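Local coordinates for O-methyltransferase (Burkholderia thailandensis, PDB 3MCZ), which probably transfers a methyl group from S-adenosylmethionine to a hydroxyl oxygen of a substrate not yet identified, working as a dimer, at residues Q37-F50 / I75-T87. Numbering follows the deposited sequence.
Sequences QSAILHYAVADKLF and ILLHALAALGLLT
L80 projects from helix 75-82 and splits its two methyls between partners on 37-50. L49 CD2 and L80 CD1 reach tip to tip, 3.3 Å apart; L49 is modelled in two conformers, so this closeness is doubtful. L80 CD2 lies 3.8 Å from I40 CG2, the two side chains running past each other in opposite directions. A chi1 of -65° sets I40 CG1 beside the backbone N and points CG2 at L80, where it also touches L83 CD1. The F50 ring closes the buried side: L86 CD2 sits at its edge, 4.2 Å from F50 CD1, while L85 CD1 lies obliquely 4.0 Å from F50 CZ and also touches L41 CD1, the L41 and L85 side chains crossing at about a right angle.

Q37, L83 and Y43, all partly exposed, make the solvent side, where Q37 and Y43 touch one leucine each. L76 CD2 bridges L49 and the edge of the Y43 ring, 3.9 Å from Y43 CE2. Q37, bent at chi2 (-52°), brings OE1 to 3.6 Å from L83 CD2, but its NE2 bonds D302 of the second subunit. The helices cross at -111°, and Schellman motifs at K48 and G84 turn the chain beyond each. In this winged-helix-like dimerisation domain, helix 59-66 backs L49, helix 97-103 flanks L41 and F50, strand 86-89 pairs with 92-95, and L305 of the second subunit packs against I40.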
loop_
_atom_site.group_PDB
_atom_site.type_symbol
_atom_site.label_atom_id
_atom_site.label_comp_id
_atom_site.label_asym_id
_atom_site.label_seq_id
_atom_site.Cartn_x
_atom_site.Cartn_y
_atom_site.Cartn_z
ATOM N N GLN A 37 4.931 -0.214 -2.454
ATOM C CA GLN A 37 5.266 1.057 -3.074
ATOM C C GLN A 37 5.150 2.217 -2.074
ATOM O O GLN A 37 5.979 3.138 -2.081
ATOM C CB GLN A 37 4.376 1.325 -4.295
ATOM C CG GLN A 37 4.355 0.204 -5.309
ATOM C CD GLN A 37 5.754 -0.221 -5.729
ATOM O OE1 GLN A 37 6.533 0.596 -6.214
ATOM N NE2 GLN A 37 6.086 -1.494 -5.518
ATOM N N SER A 38 4.137 2.185 -1.204
ATOM C CA SER A 38 4.024 3.196 -0.127
ATOM C C SER A 38 5.280 3.244 0.685
ATOM O O SER A 38 5.848 4.331 0.907
ATOM C CB SER A 38 2.830 2.909 0.802
ATOM O OG SER A 38 1.638 2.856 0.047
ATOM N N ALA A 39 5.710 2.061 1.146
ATOM C CA ALA A 39 6.883 1.958 2.034
ATOM C C ALA A 39 8.145 2.522 1.387
ATOM O O ALA A 39 8.940 3.166 2.047
ATOM C CB ALA A 39 7.090 0.536 2.440
ATOM N N ILE A 40 8.312 2.289 0.086
ATOM C CA ILE A 40 9.476 2.812 -0.662
ATOM C C ILE A 40 9.491 4.357 -0.629
ATOM O O ILE A 40 10.513 4.980 -0.319
ATOM C CB ILE A 40 9.448 2.320 -2.112
ATOM C CG1 ILE A 40 9.623 0.808 -2.145
ATOM C CG2 ILE A 40 10.503 3.062 -2.997
ATOM C CD1 ILE A 40 9.250 0.198 -3.510
ATOM N N LEU A 41 8.358 4.967 -0.969
ATOM C CA LEU A 41 8.257 6.402 -0.908
ATOM C C LEU A 41 8.423 6.939 0.490
ATOM O O LEU A 41 9.084 7.957 0.691
ATOM C CB LEU A 41 6.919 6.867 -1.476
ATOM C CG LEU A 41 6.688 8.388 -1.512
ATOM C CD1 LEU A 41 7.808 9.167 -2.243
ATOM C CD2 LEU A 41 5.266 8.687 -2.096
ATOM N N HIS A 42 7.799 6.274 1.463
ATOM C CA HIS A 42 7.929 6.679 2.842
ATOM C C HIS A 42 9.386 6.711 3.229
ATOM O O HIS A 42 9.836 7.685 3.867
ATOM C CB HIS A 42 7.147 5.782 3.829
ATOM C CG HIS A 42 5.655 5.744 3.610
ATOM N ND1 HIS A 42 4.883 4.717 4.100
ATOM C CD2 HIS A 42 4.813 6.544 2.914
ATOM C CE1 HIS A 42 3.625 4.892 3.744
ATOM N NE2 HIS A 42 3.555 5.979 2.993
ATOM N N TYR A 43 10.133 5.674 2.857
ATOM C CA TYR A 43 11.558 5.600 3.212
ATOM C C TYR A 43 12.362 6.763 2.587
ATOM O O TYR A 43 13.144 7.436 3.285
ATOM C CB TYR A 43 12.192 4.212 2.833
ATOM C CG TYR A 43 13.662 4.326 2.989
ATOM C CD1 TYR A 43 14.206 4.476 4.244
ATOM C CD2 TYR A 43 14.489 4.495 1.892
ATOM C CE1 TYR A 43 15.521 4.709 4.419
ATOM C CE2 TYR A 43 15.826 4.717 2.061
ATOM C CZ TYR A 43 16.337 4.813 3.326
ATOM O OH TYR A 43 17.653 5.070 3.519
ATOM N N ALA A 44 12.160 7.000 1.279
ATOM C CA ALA A 44 12.937 7.985 0.549
ATOM C C ALA A 44 12.714 9.380 1.149
ATOM O O ALA A 44 13.647 10.174 1.288
ATOM C CB ALA A 44 12.585 7.975 -0.938
ATOM N N VAL A 45 11.483 9.630 1.553
ATOM C CA VAL A 45 11.085 10.905 2.132
ATOM C C VAL A 45 11.667 11.054 3.542
ATOM O O VAL A 45 12.233 12.126 3.857
ATOM C CB VAL A 45 9.558 11.060 2.132
ATOM C CG1 VAL A 45 9.107 12.286 2.951
ATOM C CG2 VAL A 45 9.055 11.216 0.697
ATOM N N ALA A 46 11.565 9.986 4.353
ATOM C CA ALA A 46 12.019 10.010 5.769
ATOM C C ALA A 46 13.496 10.236 5.913
ATOM O O ALA A 46 13.936 10.963 6.816
ATOM C CB ALA A 46 11.648 8.734 6.502
ATOM N N ASP A 47 14.279 9.587 5.047
ATOM C CA ASP A 47 15.727 9.709 5.077
ATOM C C ASP A 47 16.190 10.913 4.242
ATOM O O ASP A 47 17.385 11.140 4.103
ATOM C CB ASP A 47 16.376 8.410 4.552
ATOM C CG ASP A 47 17.451 7.840 5.505
ATOM O OD1 ASP A 47 17.709 8.447 6.572
ATOM O OD2 ASP A 47 18.055 6.784 5.193
ATOM N N LYS A 48 15.248 11.687 3.700
ATOM C CA LYS A 48 15.548 12.878 2.884
ATOM C C LYS A 48 16.537 12.578 1.728
ATOM O O LYS A 48 17.473 13.347 1.469
ATOM C CB LYS A 48 16.069 14.047 3.748
ATOM C CG LYS A 48 15.131 14.433 4.889
ATOM C CD LYS A 48 15.756 15.492 5.814
ATOM C CE LYS A 48 14.739 15.919 6.888
ATOM N NZ LYS A 48 14.490 14.824 7.890
ATOM N N LEU A 49 16.333 11.457 1.053
ATOM C CA LEU A 49 17.214 11.057 -0.041
ATOM C C LEU A 49 17.184 12.077 -1.172
ATOM O O LEU A 49 18.199 12.365 -1.806
ATOM C CB LEU A 49 16.778 9.680 -0.563
ATOM C CG LEU A 49 17.549 9.102 -1.745
ATOM C CD1 LEU A 49 19.012 8.852 -1.394
ATOM C CD2 LEU A 49 16.878 7.806 -2.221
ATOM N N PHE A 50 16.010 12.641 -1.423
ATOM C CA PHE A 50 15.827 13.531 -2.578
ATOM C C PHE A 50 16.480 14.914 -2.436
ATOM O O PHE A 50 16.638 15.647 -3.428
ATOM C CB PHE A 50 14.347 13.674 -2.906
ATOM C CG PHE A 50 13.677 12.375 -3.203
ATOM C CD1 PHE A 50 14.088 11.593 -4.263
ATOM C CD2 PHE A 50 12.614 11.916 -2.403
ATOM C CE1 PHE A 50 13.438 10.385 -4.539
ATOM C CE2 PHE A 50 11.971 10.717 -2.676
ATOM C CZ PHE A 50 12.389 9.948 -3.747
ATOM N N ILE A 75 20.319 -0.581 -6.330
ATOM C CA ILE A 75 19.013 -1.205 -6.497
ATOM C C ILE A 75 17.863 -0.204 -6.151
ATOM O O ILE A 75 16.874 -0.089 -6.887
ATOM C CB ILE A 75 18.917 -2.519 -5.660
ATOM C CG1 ILE A 75 19.892 -3.582 -6.176
ATOM C CG2 ILE A 75 17.510 -3.084 -5.712
ATOM C CD1 ILE A 75 20.086 -4.758 -5.195
ATOM N N LEU A 76 18.014 0.520 -5.035
ATOM C CA LEU A 76 17.004 1.475 -4.635
ATOM C C LEU A 76 16.893 2.591 -5.672
ATOM O O LEU A 76 15.795 2.978 -6.038
ATOM C CB LEU A 76 17.307 2.056 -3.275
ATOM C CG LEU A 76 16.314 3.147 -2.799
ATOM C CD1 LEU A 76 14.888 2.674 -2.617
ATOM C CD2 LEU A 76 16.863 3.768 -1.528
ATOM N N LEU A 77 18.031 3.103 -6.130
ATOM C CA LEU A 77 18.000 4.258 -7.001
ATOM C C LEU A 77 17.338 3.882 -8.313
ATOM O O LEU A 77 16.574 4.664 -8.860
ATOM C CB LEU A 77 19.389 4.831 -7.233
ATOM C CG LEU A 77 20.081 5.446 -6.015
ATOM C CD1 LEU A 77 21.577 5.463 -6.236
ATOM C CD2 LEU A 77 19.539 6.867 -5.745
ATOM N N HIS A 78 17.664 2.690 -8.816
ATOM C CA HIS A 78 16.997 2.167 -10.008
ATOM C C HIS A 78 15.498 2.044 -9.850
ATOM O O HIS A 78 14.754 2.440 -10.731
ATOM C CB HIS A 78 17.662 0.849 -10.464
ATOM C CG HIS A 78 19.011 1.051 -11.077
ATOM N ND1 HIS A 78 20.151 0.454 -10.585
ATOM C CD2 HIS A 78 19.401 1.772 -12.154
ATOM C CE1 HIS A 78 21.188 0.809 -11.325
ATOM N NE2 HIS A 78 20.762 1.625 -12.272
ATOM N N ALA A 79 15.023 1.546 -8.716
ATOM C CA ALA A 79 13.593 1.461 -8.485
ATOM C C ALA A 79 12.926 2.844 -8.408
ATOM O O ALA A 79 11.806 3.032 -8.931
ATOM C CB ALA A 79 13.293 0.632 -7.182
ATOM N N LEU A 80 13.609 3.811 -7.788
ATOM C CA LEU A 80 13.114 5.192 -7.744
ATOM C C LEU A 80 13.067 5.850 -9.129
ATOM O O LEU A 80 12.114 6.567 -9.455
ATOM C CB LEU A 80 13.955 6.026 -6.800
ATOM C CG LEU A 80 13.830 5.641 -5.322
ATOM C CD1 LEU A 80 14.813 6.459 -4.466
ATOM C CD2 LEU A 80 12.342 5.866 -4.824
ATOM N N ALA A 81 14.055 5.555 -9.962
ATOM C CA ALA A 81 14.061 6.040 -11.333
ATOM C C ALA A 81 12.875 5.455 -12.123
ATOM O O ALA A 81 12.121 6.177 -12.821
ATOM C CB ALA A 81 15.391 5.703 -11.997
ATOM N N ALA A 82 12.679 4.154 -11.980
ATOM C CA ALA A 82 11.572 3.457 -12.618
ATOM C C ALA A 82 10.221 3.998 -12.185
ATOM O O ALA A 82 9.290 4.005 -12.984
ATOM C CB ALA A 82 11.642 1.923 -12.331
ATOM N N LEU A 83 10.105 4.413 -10.926
ATOM C CA LEU A 83 8.890 5.090 -10.426
ATOM C C LEU A 83 8.634 6.498 -10.997
ATOM O O LEU A 83 7.524 7.025 -10.856
ATOM C CB LEU A 83 8.891 5.118 -8.886
ATOM C CG LEU A 83 8.512 3.824 -8.159
ATOM C CD1 LEU A 83 8.790 3.901 -6.673
ATOM C CD2 LEU A 83 7.032 3.461 -8.394
ATOM N N GLY A 84 9.626 7.102 -11.646
ATOM C CA GLY A 84 9.516 8.474 -12.169
ATOM C C GLY A 84 9.963 9.523 -11.166
ATOM O O GLY A 84 9.679 10.729 -11.322
ATOM N N LEU A 85 10.671 9.085 -10.129
ATOM C CA LEU A 85 11.146 9.993 -9.092
ATOM C C LEU A 85 12.558 10.475 -9.328
ATOM O O LEU A 85 12.943 11.517 -8.792
ATOM C CB LEU A 85 11.020 9.338 -7.717
ATOM C CG LEU A 85 9.577 8.989 -7.335
ATOM C CD1 LEU A 85 9.464 8.329 -5.922
ATOM C CD2 LEU A 85 8.673 10.213 -7.454
ATOM N N LEU A 86 13.322 9.732 -10.135
ATOM C CA LEU A 86 14.670 10.095 -10.511
ATOM C C LEU A 86 14.875 9.877 -11.996
ATOM O O LEU A 86 14.134 9.126 -12.631
ATOM C CB LEU A 86 15.689 9.250 -9.754
ATOM C CG LEU A 86 15.734 9.388 -8.231
ATOM C CD1 LEU A 86 16.670 8.353 -7.650
ATOM C CD2 LEU A 86 16.153 10.788 -7.843
ATOM N N THR A 87 15.871 10.572 -12.530
ATOM C CA THR A 87 16.304 10.415 -13.910
ATOM C C THR A 87 17.727 9.910 -13.845
ATOM O O THR A 87 18.581 10.531 -13.190
ATOM C CB THR A 87 16.255 11.774 -14.690
ATOM O OG1 THR A 87 14.894 12.140 -14.933
ATOM C CG2 THR A 87 16.959 11.700 -16.027
#